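Local coordinates for protein hypoxanthine phosphoribosyltransferase (Leishmania donovani, PDB 7CMJ) that converts hypoxanthine and guanine to IMP and GMP by transferring the 5-phosphoribosyl group of phosphoribosyl pyrophosphate onto the purine in the salvage pathway, at residues A[186-189]-A[190-193]. Residues are numbered along the deposited sequence; the frame is centred on the assembly and turned at random.
Sequences YAES and YREL. With PO4 (phosphate ion), chain E.
Tyr190, Ser189 and Arg191 carry this local contact, in which a type I' beta turn, Tyr186 to Ser189, runs straight into a type I turn, Tyr190 to Leu193, in the loop between strands 179-180 and 196-199 of the phosphoribosyltransferase fold. Ser189 N to Tyr186 O closes the first turn, and the return bond Tyr186 N to Ser189 O pairs its two ends. Small enough to pack against a ring, Ser189 sets its CB over the middle of one face of Tyr190, 3.9 Å from the centroid, a CH-pi contact. Tyr190 has CG anti to its carbonyl carbon (chi1 -51°), which lays the ring back over Ser189 while its CD2 edge meets Tyr186 CB at 3.9 Å. The two tyrosines lie side by side, and both also rest on Ile180 and Leu199, where broad, largely apolar rings are well suited. Near the bound magnesium ion, Arg191 is long enough to reach back and form a salt bridge with Glu188, whose chain bends at chi2 (-63°) to meet it. Glu188 also pairs with Lys66 and with Arg113 of the second subunit, so its carboxylate probably offsets several positive charges. Arg191 NH1 bonds to Gly183 O, helping fix the guanidinium. Arg191 NH2 gives an in-plane hydrogen to Glu188 OE2 at 3.0 Å, entering from above the carboxylate plane, and a nearly straight one (170°) to O3 of a phosphate ion, probably from the crystallisation liquor, also at 3.0 Å.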
ATOM      1  N   TYR A 186      15.898   1.647 -17.828  1.00 47.43           N
ATOM      2  CA  TYR A 186      16.966   0.695 -17.569  1.00 51.81           C
ATOM      3  C   TYR A 186      17.570   1.010 -16.210  1.00 62.10           C
ATOM      4  O   TYR A 186      18.182   2.073 -16.036  1.00 55.44           O
ATOM      5  CB  TYR A 186      18.056   0.740 -18.622  1.00 48.37           C
ATOM      6  CG  TYR A 186      19.186  -0.151 -18.207  1.00 59.43           C
ATOM      7  CD1 TYR A 186      20.463   0.355 -17.974  1.00 61.50           C
ATOM      8  CD2 TYR A 186      18.964  -1.506 -17.998  1.00 64.92           C
ATOM      9  CE1 TYR A 186      21.493  -0.478 -17.582  1.00 62.40           C
ATOM     10  CE2 TYR A 186      19.982  -2.344 -17.603  1.00 66.74           C
ATOM     11  CZ  TYR A 186      21.237  -1.831 -17.397  1.00 73.77           C
ATOM     12  OH  TYR A 186      22.226  -2.698 -17.006  1.00 90.76           O
ATOM     13  N   ALA A 187      17.417   0.078 -15.263  1.00 66.64           N
ATOM     14  CA  ALA A 187      17.924   0.247 -13.904  1.00 63.35           C
ATOM     15  C   ALA A 187      17.399   1.546 -13.301  1.00 60.52           C
ATOM     16  O   ALA A 187      18.121   2.291 -12.629  1.00 56.23           O
ATOM     17  CB  ALA A 187      19.453   0.194 -13.880  1.00 57.81           C
ATOM     18  N   GLU A 188      16.124   1.825 -13.580  1.00 51.87           N
ATOM     19  CA  GLU A 188      15.393   3.020 -13.186  1.00 44.83           C
ATOM     20  C   GLU A 188      15.871   4.267 -13.917  1.00 46.29           C
ATOM     21  O   GLU A 188      15.355   5.362 -13.652  1.00 51.55           O
ATOM     22  CB  GLU A 188      15.456   3.265 -11.674  1.00 35.98           C
ATOM     23  CG  GLU A 188      14.749   2.219 -10.878  1.00 38.89           C
ATOM     24  CD  GLU A 188      13.260   2.185 -11.170  1.00 42.17           C
ATOM     25  OE1 GLU A 188      12.654   1.105 -11.012  1.00 43.66           O
ATOM     26  OE2 GLU A 188      12.698   3.233 -11.555  1.00 38.10           O
ATOM     27  N   SER A 189      16.813   4.146 -14.837  1.00 49.37           N
ATOM     28  CA  SER A 189      17.281   5.285 -15.612  1.00 58.62           C
ATOM     29  C   SER A 189      16.635   5.317 -16.999  1.00 51.80           C
ATOM     30  O   SER A 189      16.183   4.299 -17.528  1.00 48.52           O
ATOM     31  CB  SER A 189      18.810   5.258 -15.745  1.00 56.13           C
ATOM     32  OG  SER A 189      19.433   5.720 -14.558  1.00 56.05           O
ATOM     33  N   TYR A 190      16.579   6.525 -17.563  1.00 42.99           N
ATOM     34  CA  TYR A 190      16.266   6.853 -18.958  1.00 40.37           C
ATOM     35  C   TYR A 190      14.771   6.950 -19.239  1.00 44.94           C
ATOM     36  O   TYR A 190      14.387   7.075 -20.418  1.00 38.21           O
ATOM     37  CB  TYR A 190      16.903   5.868 -19.949  1.00 43.77           C
ATOM     38  CG  TYR A 190      18.389   5.642 -19.728  1.00 45.55           C
ATOM     39  CD1 TYR A 190      19.265   6.713 -19.587  1.00 47.00           C
ATOM     40  CD2 TYR A 190      18.912   4.358 -19.650  1.00 43.19           C
ATOM     41  CE1 TYR A 190      20.627   6.511 -19.381  1.00 58.38           C
ATOM     42  CE2 TYR A 190      20.271   4.144 -19.441  1.00 52.13           C
ATOM     43  CZ  TYR A 190      21.130   5.224 -19.306  1.00 61.24           C
ATOM     44  OH  TYR A 190      22.490   5.021 -19.101  1.00 62.01           O
ATOM     45  N   ARG A 191      13.913   6.934 -18.210  1.00 43.87           N
ATOM     46  CA  ARG A 191      12.485   7.116 -18.453  1.00 35.31           C
ATOM     47  C   ARG A 191      12.189   8.477 -19.078  1.00 42.76           C
ATOM     48  O   ARG A 191      11.186   8.633 -19.789  1.00 46.52           O
ATOM     49  CB  ARG A 191      11.703   6.961 -17.144  1.00 35.02           C
ATOM     50  CG  ARG A 191      11.949   5.653 -16.379  1.00 35.18           C
ATOM     51  CD  ARG A 191      10.952   5.491 -15.258  1.00 32.78           C
ATOM     52  NE  ARG A 191      11.199   4.317 -14.414  1.00 49.32           N
ATOM     53  CZ  ARG A 191      10.668   3.103 -14.603  1.00 46.79           C
ATOM     54  NH1 ARG A 191       9.872   2.855 -15.643  1.00 55.77           N
ATOM     55  NH2 ARG A 191      10.952   2.122 -13.762  1.00 32.87           N
ATOM     56  N   GLU A 192      13.050   9.468 -18.843  1.00 38.07           N
ATOM     57  CA  GLU A 192      12.753  10.840 -19.234  1.00 41.17           C
ATOM     58  C   GLU A 192      13.025  11.121 -20.707  1.00 47.10           C
ATOM     59  O   GLU A 192      12.693  12.214 -21.178  1.00 44.01           O
ATOM     60  CB  GLU A 192      13.555  11.814 -18.364  1.00 42.55           C
ATOM     61  CG  GLU A 192      15.052  11.884 -18.678  1.00 49.30           C
ATOM     62  CD  GLU A 192      15.883  10.801 -17.998  1.00 48.46           C
ATOM     63  OE1 GLU A 192      15.305   9.794 -17.560  1.00 55.68           O
ATOM     64  OE2 GLU A 192      17.123  10.956 -17.915  1.00 56.00           O
ATOM     65  N   LEU A 193      13.598  10.169 -21.439  1.00 48.77           N
ATOM     66  CA  LEU A 193      13.906  10.366 -22.852  1.00 46.00           C
ATOM     67  C   LEU A 193      12.636  10.559 -23.688  1.00 42.74           C
ATOM     68  O   LEU A 193      11.626   9.875 -23.489  1.00 38.74           O
ATOM     69  CB  LEU A 193      14.693   9.166 -23.372  1.00 47.97           C
ATOM     70  CG  LEU A 193      16.227   9.136 -23.322  1.00 48.58           C
ATOM     71  CD1 LEU A 193      16.806   9.536 -21.975  1.00 40.98           C
ATOM     72  CD2 LEU A 193      16.718   7.743 -23.723  1.00 48.18           C
TER
HETATM   73  P   PO4 E 303       8.465  -0.553 -14.437  1.00 44.23           P
HETATM   74  O1  PO4 E 303       7.947  -1.892 -13.987  1.00 48.75           O
HETATM   75  O2  PO4 E 303       7.999   0.523 -13.501  1.00 35.55           O
HETATM   76  O3  PO4 E 303       9.973  -0.598 -14.448  1.00 39.55           O
HETATM   77  O4  PO4 E 303       7.892  -0.275 -15.797  1.00 53.62           O